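Local coordinates for probable sulfate-binding lipoprotein SubI (Mycobacterium tuberculosis, PDB 6DDN) that probably captures sulfate outside the cell membrane as the solute-binding component of a transport system, at residues F298-D302 with P303-A307; V253-P256 with Q257-K260; P113-A116 with R117-A121; L56-Y59 with A60-P64. All coordinates share one frame; numbering follows the deposited sequence.

Interaction 1: F298-D302 with P303-A307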
# COMPACT_ATOMS: atom_id res chain seq x y z
N PHE A 298 7.34 6.82 1.97
CA PHE A 298 6.61 6.36 0.80
C PHE A 298 7.39 6.73 -0.45
O PHE A 298 7.86 7.87 -0.58
CB PHE A 298 5.20 6.97 0.76
CG PHE A 298 4.37 6.68 1.98
CD1 PHE A 298 4.55 7.41 3.15
CD2 PHE A 298 3.41 5.69 1.96
CE1 PHE A 298 3.79 7.15 4.27
CE2 PHE A 298 2.64 5.42 3.08
CZ PHE A 298 2.83 6.15 4.24
N ARG A 299 7.54 5.78 -1.36
CA ARG A 299 8.35 6.01 -2.55
C ARG A 299 7.63 6.94 -3.51
O ARG A 299 6.54 6.61 -3.99
CB ARG A 299 8.68 4.68 -3.21
CG ARG A 299 9.80 3.95 -2.50
CD ARG A 299 9.86 2.48 -2.86
NE ARG A 299 10.89 1.80 -2.09
CZ ARG A 299 11.99 1.27 -2.61
NH1 ARG A 299 12.21 1.34 -3.92
NH2 ARG A 299 12.88 0.67 -1.82
N PRO A 300 8.19 8.11 -3.83
CA PRO A 300 7.49 9.06 -4.69
C PRO A 300 7.56 8.66 -6.16
O PRO A 300 8.44 7.90 -6.59
CB PRO A 300 8.24 10.37 -4.44
CG PRO A 300 9.63 9.92 -4.13
CD PRO A 300 9.49 8.62 -3.37
N VAL A 301 6.62 9.21 -6.93
CA VAL A 301 6.59 8.97 -8.38
C VAL A 301 7.27 10.08 -9.17
O VAL A 301 7.55 9.88 -10.36
CB VAL A 301 5.14 8.79 -8.88
CG1 VAL A 301 4.49 7.60 -8.21
CG2 VAL A 301 4.33 10.05 -8.64
N ASP A 302 7.54 11.22 -8.55
CA ASP A 302 8.29 12.28 -9.22
C ASP A 302 9.70 11.78 -9.50
O ASP A 302 10.45 11.48 -8.56
CB ASP A 302 8.34 13.53 -8.34
CG ASP A 302 8.85 14.75 -9.10
OD1 ASP A 302 9.87 14.65 -9.81
OD2 ASP A 302 8.22 15.82 -8.96
N PRO A 303 10.11 11.67 -10.77
CA PRO A 303 11.43 11.09 -11.07
C PRO A 303 12.59 11.88 -10.49
O PRO A 303 13.66 11.31 -10.27
CB PRO A 303 11.47 11.08 -12.61
CG PRO A 303 10.49 12.13 -13.01
CD PRO A 303 9.39 12.07 -11.99
N ALA A 304 12.42 13.18 -10.24
CA ALA A 304 13.48 13.96 -9.62
C ALA A 304 13.53 13.72 -8.11
O ALA A 304 14.62 13.57 -7.54
CB ALA A 304 13.30 15.45 -9.92
N VAL A 305 12.38 13.69 -7.45
CA VAL A 305 12.36 13.40 -6.02
C VAL A 305 12.76 11.96 -5.77
O VAL A 305 13.49 11.66 -4.81
CB VAL A 305 10.97 13.72 -5.42
CG1 VAL A 305 10.91 13.32 -3.95
CG2 VAL A 305 10.65 15.20 -5.60
N ALA A 306 12.31 11.04 -6.63
CA ALA A 306 12.69 9.64 -6.48
C ALA A 306 14.19 9.46 -6.65
O ALA A 306 14.80 8.62 -5.97
CB ALA A 306 11.93 8.78 -7.49
N ALA A 307 14.80 10.23 -7.54
CA ALA A 307 16.26 10.22 -7.65
C ALA A 307 16.91 10.75 -6.38
O ALA A 307 17.89 10.18 -5.89
CB ALA A 307 16.70 11.04 -8.86

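Interaction 2: V253-P256 with Q257-K260. With SO4 (sulfate ion), chain G.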
# COMPACT_ATOMS: atom_id res chain seq x y z
N VAL A 253 13.91 -6.36 6.32
CA VAL A 253 14.76 -6.78 5.22
C VAL A 253 13.87 -7.00 4.00
O VAL A 253 12.84 -7.68 4.10
CB VAL A 253 15.54 -8.07 5.55
CG1 VAL A 253 16.75 -8.22 4.63
CG2 VAL A 253 15.96 -8.08 7.01
N THR A 254 14.25 -6.43 2.88
CA THR A 254 13.50 -6.67 1.66
C THR A 254 14.07 -7.89 0.94
O THR A 254 15.29 -7.95 0.72
CB THR A 254 13.54 -5.46 0.74
OG1 THR A 254 13.21 -4.29 1.49
CG2 THR A 254 12.54 -5.61 -0.39
N PRO A 255 13.24 -8.86 0.57
CA PRO A 255 13.77 -10.02 -0.15
C PRO A 255 14.38 -9.58 -1.47
O PRO A 255 14.02 -8.52 -2.02
CB PRO A 255 12.53 -10.90 -0.37
CG PRO A 255 11.37 -9.96 -0.28
CD PRO A 255 11.78 -8.92 0.73
N PRO A 256 15.33 -10.36 -2.00
CA PRO A 256 15.96 -9.97 -3.28
C PRO A 256 14.96 -9.71 -4.39
O PRO A 256 15.13 -8.76 -5.16
CB PRO A 256 16.88 -11.16 -3.59
CG PRO A 256 17.17 -11.76 -2.25
CD PRO A 256 15.92 -11.59 -1.45
N GLN A 257 13.92 -10.53 -4.49
CA GLN A 257 12.80 -10.28 -5.38
C GLN A 257 11.62 -9.79 -4.54
O GLN A 257 11.25 -10.43 -3.56
CB GLN A 257 12.41 -11.53 -6.16
CG GLN A 257 13.54 -12.16 -6.95
CD GLN A 257 13.03 -13.15 -7.99
OE1 GLN A 257 12.19 -12.81 -8.82
NE2 GLN A 257 13.54 -14.37 -7.94
N THR A 258 11.06 -8.65 -4.93
CA THR A 258 9.90 -8.09 -4.25
C THR A 258 8.98 -7.47 -5.29
O THR A 258 9.31 -7.38 -6.47
CB THR A 258 10.30 -7.06 -3.19
OG1 THR A 258 9.17 -6.77 -2.36
CG2 THR A 258 10.78 -5.78 -3.84
N PHE A 259 7.81 -7.04 -4.83
CA PHE A 259 6.77 -6.50 -5.70
C PHE A 259 6.67 -4.99 -5.53
O PHE A 259 6.83 -4.47 -4.43
CB PHE A 259 5.42 -7.14 -5.42
CG PHE A 259 4.54 -7.25 -6.63
CD1 PHE A 259 4.66 -8.32 -7.50
CD2 PHE A 259 3.60 -6.27 -6.91
CE1 PHE A 259 3.86 -8.42 -8.62
CE2 PHE A 259 2.80 -6.36 -8.03
CZ PHE A 259 2.93 -7.44 -8.89
N LYS A 260 6.38 -4.30 -6.63
CA LYS A 260 6.24 -2.85 -6.61
C LYS A 260 4.82 -2.49 -6.18
O LYS A 260 3.85 -2.82 -6.87
CB LYS A 260 6.54 -2.26 -7.99
CG LYS A 260 6.50 -0.74 -8.04
CD LYS A 260 6.23 -0.25 -9.45
CE LYS A 260 6.72 1.18 -9.64
NZ LYS A 260 6.62 1.62 -11.06
S SO4 G . 13.83 -14.32 -3.34
O1 SO4 G . 12.86 -13.27 -3.63
O2 SO4 G . 13.81 -14.59 -1.91
O3 SO4 G . 13.47 -15.54 -4.06
O4 SO4 G . 15.15 -13.87 -3.75

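Interaction 3: P113-A116 with R117-A121. With SO4 (sulfate ion), chain E.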
# COMPACT_ATOMS: atom_id res chain seq x y z
N PRO A 113 -7.81 -2.10 -7.80
CA PRO A 113 -9.18 -2.66 -7.76
C PRO A 113 -10.12 -1.93 -6.81
O PRO A 113 -11.31 -1.79 -7.11
CB PRO A 113 -8.95 -4.10 -7.30
CG PRO A 113 -7.60 -4.43 -7.79
CD PRO A 113 -6.80 -3.17 -7.84
N ASP A 114 -9.61 -1.45 -5.67
CA ASP A 114 -10.45 -0.72 -4.74
C ASP A 114 -10.87 0.64 -5.28
O ASP A 114 -11.80 1.25 -4.75
CB ASP A 114 -9.72 -0.56 -3.40
CG ASP A 114 -9.52 -1.89 -2.69
OD1 ASP A 114 -10.39 -2.77 -2.82
OD2 ASP A 114 -8.49 -2.05 -2.01
N ILE A 115 -10.20 1.13 -6.33
CA ILE A 115 -10.69 2.30 -7.05
C ILE A 115 -11.68 1.89 -8.13
O ILE A 115 -12.68 2.58 -8.35
CB ILE A 115 -9.50 3.09 -7.64
CG1 ILE A 115 -8.56 3.56 -6.54
CG2 ILE A 115 -10.01 4.28 -8.44
CD1 ILE A 115 -9.18 4.57 -5.59
N ALA A 116 -11.41 0.77 -8.81
CA ALA A 116 -12.30 0.31 -9.87
C ALA A 116 -13.70 -0.00 -9.35
O ALA A 116 -14.68 0.21 -10.06
CB ALA A 116 -11.70 -0.92 -10.56
N ARG A 117 -13.80 -0.52 -8.12
CA ARG A 117 -15.12 -0.75 -7.54
C ARG A 117 -15.92 0.54 -7.46
O ARG A 117 -17.12 0.55 -7.76
CB ARG A 117 -14.98 -1.38 -6.15
CG ARG A 117 -16.31 -1.55 -5.42
CD ARG A 117 -16.14 -1.96 -3.97
NE ARG A 117 -15.62 -3.31 -3.83
CZ ARG A 117 -14.35 -3.61 -3.57
NH1 ARG A 117 -13.97 -4.87 -3.46
NH2 ARG A 117 -13.46 -2.64 -3.43
N LEU A 118 -15.27 1.64 -7.08
CA LEU A 118 -15.96 2.93 -7.03
C LEU A 118 -16.29 3.44 -8.42
O LEU A 118 -17.31 4.12 -8.60
CB LEU A 118 -15.11 3.95 -6.28
CG LEU A 118 -14.81 3.58 -4.82
CD1 LEU A 118 -14.39 4.82 -4.08
CD2 LEU A 118 -16.02 2.95 -4.17
N VAL A 119 -15.45 3.15 -9.41
CA VAL A 119 -15.77 3.53 -10.78
C VAL A 119 -16.97 2.74 -11.28
O VAL A 119 -17.89 3.30 -11.89
CB VAL A 119 -14.54 3.32 -11.70
CG1 VAL A 119 -14.83 3.84 -13.09
CG2 VAL A 119 -13.33 4.01 -11.12
N LYS A 120 -16.99 1.44 -11.01
CA LYS A 120 -18.14 0.60 -11.35
C LYS A 120 -19.42 1.10 -10.70
O LYS A 120 -20.51 0.82 -11.21
CB LYS A 120 -17.87 -0.84 -10.93
CG LYS A 120 -18.46 -1.89 -11.86
CD LYS A 120 -17.50 -2.25 -12.98
CE LYS A 120 -18.07 -3.36 -13.86
NZ LYS A 120 -19.42 -3.02 -14.39
N ALA A 121 -19.32 1.83 -9.59
CA ALA A 121 -20.47 2.33 -8.86
C ALA A 121 -20.75 3.80 -9.12
O ALA A 121 -21.62 4.38 -8.46
CB ALA A 121 -20.28 2.10 -7.35
S SO4 E . -17.31 -6.68 -3.38
O1 SO4 E . -18.24 -5.56 -3.24
O2 SO4 E . -16.60 -6.88 -2.13
O3 SO4 E . -18.05 -7.89 -3.72
O4 SO4 E . -16.35 -6.39 -4.45

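Interaction 4: L56-Y59 with A60-P64. With SO4 (sulfate ion), chain C.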
# COMPACT_ATOMS: atom_id res chain seq x y z
N LEU A 56 -11.00 12.52 3.37
CA LEU A 56 -10.20 11.52 2.68
C LEU A 56 -10.46 10.16 3.32
O LEU A 56 -10.18 9.97 4.51
CB LEU A 56 -8.71 11.86 2.74
CG LEU A 56 -7.79 10.74 2.24
CD1 LEU A 56 -7.97 10.52 0.75
CD2 LEU A 56 -6.35 11.06 2.57
N VAL A 57 -11.00 9.24 2.55
CA VAL A 57 -11.16 7.85 2.96
C VAL A 57 -9.98 7.08 2.40
O VAL A 57 -9.91 6.82 1.19
CB VAL A 57 -12.50 7.26 2.49
CG1 VAL A 57 -12.56 5.77 2.78
CG2 VAL A 57 -13.66 7.98 3.17
N ALA A 58 -9.03 6.73 3.26
CA ALA A 58 -7.80 6.07 2.85
C ALA A 58 -7.72 4.68 3.46
O ALA A 58 -8.52 4.31 4.33
CB ALA A 58 -6.57 6.90 3.24
N TYR A 59 -6.74 3.91 3.00
CA TYR A 59 -6.55 2.56 3.51
C TYR A 59 -5.85 2.59 4.86
O TYR A 59 -5.85 3.62 5.54
CB TYR A 59 -5.80 1.69 2.49
CG TYR A 59 -4.41 2.16 2.09
CD1 TYR A 59 -4.23 3.31 1.32
CD2 TYR A 59 -3.29 1.43 2.44
CE1 TYR A 59 -2.96 3.73 0.94
CE2 TYR A 59 -2.02 1.83 2.06
CZ TYR A 59 -1.86 2.98 1.32
OH TYR A 59 -0.60 3.38 0.95
N ALA A 60 -5.25 1.47 5.27
CA ALA A 60 -4.92 1.28 6.68
C ALA A 60 -3.60 1.91 7.11
O ALA A 60 -3.43 2.17 8.30
CB ALA A 60 -4.89 -0.21 7.01
N VAL A 61 -2.67 2.16 6.19
CA VAL A 61 -1.33 2.57 6.61
C VAL A 61 -0.78 3.88 6.04
O VAL A 61 0.37 4.21 6.35
CB VAL A 61 -0.32 1.45 6.31
CG1 VAL A 61 -0.77 0.12 6.92
CG2 VAL A 61 -0.13 1.31 4.81
N PRO A 62 -1.50 4.68 5.24
CA PRO A 62 -0.85 5.85 4.64
C PRO A 62 -0.83 7.09 5.53
O PRO A 62 -0.36 8.14 5.09
CB PRO A 62 -1.69 6.10 3.39
CG PRO A 62 -3.06 5.78 3.85
CD PRO A 62 -2.93 4.65 4.84
N GLU A 63 -1.31 6.99 6.77
CA GLU A 63 -1.41 8.16 7.64
C GLU A 63 -0.10 8.92 7.84
O GLU A 63 -0.15 10.16 7.83
CB GLU A 63 -1.98 7.74 9.00
CG GLU A 63 -2.21 8.89 9.97
CD GLU A 63 -0.99 9.21 10.81
OE1 GLU A 63 -0.05 8.39 10.83
OE2 GLU A 63 -0.96 10.29 11.44
N PRO A 64 1.06 8.29 8.05
CA PRO A 64 2.28 9.08 8.26
C PRO A 64 2.58 10.07 7.15
O PRO A 64 3.15 11.13 7.42
CB PRO A 64 3.37 8.00 8.37
CG PRO A 64 2.66 6.83 8.91
CD PRO A 64 1.32 6.85 8.24
S SO4 C . -4.56 -2.24 3.84
O1 SO4 C . -5.60 -1.22 4.01
O2 SO4 C . -3.26 -1.65 4.13
O3 SO4 C . -4.80 -3.35 4.75
O4 SO4 C . -4.59 -2.72 2.46

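Interaction 1: F298-D302 with P303-A307
Where the chain turns from strand 299-300 into helix 303-308, Asp-302 O accepts the backbone N-H of Ala-306 in a nearly straight bond of 2.7 Å (N-H...O 167°). This is a helix N-terminus with Asp-302 as N-cap. Its side chain makes the capping bond itself, Asp-302 OD1 accepting from Ala-304 N at 3.0 Å. The carboxylate is swung there because CG stands opposite the backbone N (chi1 -167°). The amide then meets OD1 on its anti side, 15° out of the carboxylate plane. Aspartate suits the place, being short enough for its carboxylate to meet an amide of the first turn; proline suits the next one, since Pro-303 has no N-H to leave without a partner. The N-H of Asp-302 itself goes to Gln-290 OE1, tying the cap to helix 287-295. Beneath the polar cap lies an apolar patch: Pro-300 is covered by the same helix and by Phe-313, and its ring leans against the new helix. A proline on this short strand offers a compact, rigid hydrocarbon surface. Val-305 reaches it with CG1, which comes to 3.6 Å from Pro-300 CG, while Ala-306 CB lies 4.2 Å from that same ring carbon.

Interaction 2: V253-P256 with Q257-K260
Pro-256 hands the chain to Gln-257 at the end of a short loop between strands 250-253 and 257-267, both antiparallel to strand 138-147. In this proline-rich break of the mixed sheet no hydrogen bond joins the two segments; they meet only by packing, and a sulfate sits at the turn. Gln-257 comes first. Its backbone N donates to O1 of the sulfate at 3.1 Å (N-H...O 143°), which Trp-157 N also binds; the ion probably comes from the crystallisation liquor. Pro-256 packs against the same ion, with CB 3.2 Å from sulfate O4, its ring offering only carbon to the anion. The glutamine side chain, CG turned beside its own N (chi1 -55°), passes the ion and delivers OE1 to Trp-320 NE1. Gln-257 O, held by Trp-157 NE1, also touches the Pro-255 ring, CG to O being 3.3 Å. Thr-258 follows, its CB turned back toward the loop and its OG1 bonded to Val-142 O in strand 138-147. Threonine suits a place with two neighbours of different kind, a hydroxyl for the strand and carbons for the loop. Phe-259 then turns to helix 177-190. Carbon also meets carbon across the break where the two threonine side chains lie at a slant: Thr-254 CG2 is 3.9 Å from both CB and CG2 of Thr-258.

Interaction 3: P113-A116 with R117-A121
Asp-114 and Arg-117, one helical turn apart in helix 113-120, form a salt bridge: Arg-117 NH2 donates to Asp-114 OD1 at 3.1 Å and 165°. The oxygen lies in the guanidinium plane, and the two flat groups are nearly coplanar, 27° apart. A bend at chi3 (-69°) folds the arginine back along the helix to bring this about. The tight part of the contact is the helix backbone, where Arg-117 N bonds Pro-113 O at 3.0 Å, Val-119 N bonds Ile-115 O at 3.0 Å and Lys-120 N bonds Ala-116 O at 2.8 Å. On its buried flank Ile-115 and Leu-118 press branched hydrocarbon onto Val-107 of strand 106-108. Looser packing marks Ile-115 CG2 and Val-119 CG2, 4.3 Å apart, and toward solvent the chain of Lys-120 leads away from the first turn. Arginine suits its place because its long chain can reach Asp-114. Arg-117 NE and NH1 also donate to O4 of a sulfate, probably from the crystallisation liquor, which Arg-96 NE binds too. Asp-114 OD2 is meanwhile taken by Ser-91 OG. Being gripped on both sides should fix the guanidinium's rotation, and the two negative partners would probably stabilise its positive charge.

Interaction 4: L56-Y59 with A60-P64
The pyrrolidine of Pro-62 is the bump, and the hollow that receives it is walled by the Tyr-59 ring and the Ala-58 methyl. Pro-62 CD stands 3.8 Å from the centroid of the Tyr-59 ring, 2° off its normal, a CH-pi contact squarely over one face. The rest of the proline slants across the same face, Pro-62 CG lying 3.6 Å from Tyr-59 CE1 and Pro-62 CB over the CE1-CZ side. Pro-62 CG also meets Ala-58 CB at 3.7 Å, where a methyl group leaves room for the proline. Tyrosine can take part because CG lies between its backbone N and carbonyl carbon (chi1 60°), which folds the ring back over the loop. This turn follows the first strand of the beta-alpha-beta unit 53-58, 63-74, 83-88, in a protein of the type 2 periplasmic binding protein fold, and leads into its helix. Val-61 adds a smaller knob: CG2 comes obliquely to Tyr-59 CE2 at 3.4 Å. Beyond the ring a sulfate puts O1 near the ring plane at its edge. Ala-60 N donates to that O1 at 3.0 Å (N-H...O 141°), and Ala-60 CB is 3.2 Å from it, a side chain small enough to let the anion come close. Ser-175 OG, Ser-177 N, Gly-218 N and Tyr-236 OH bind the same ion.

The sulfate at interaction 4, gripped by several backbone amides and hydroxyls near the centre of the chain, is consistent with the ligand this protein is expected to carry; the ions at interactions 2 and 3 are probably from the crystallisation liquor. Interactions 1 and 4 touch directly, Phe-298 CZ lying 3.7 Å from Pro-62 CA, so the segment leading to the capped helix packs on the loop at the sulfate. Interaction 3 is close to that loop without touching it, nearest atoms about 6 Å apart. Interactions 2 and 4 lie on opposite sides of the chain's centre, centres 23 Å apart, yet both reach the same mixed sheet, as does interaction 1.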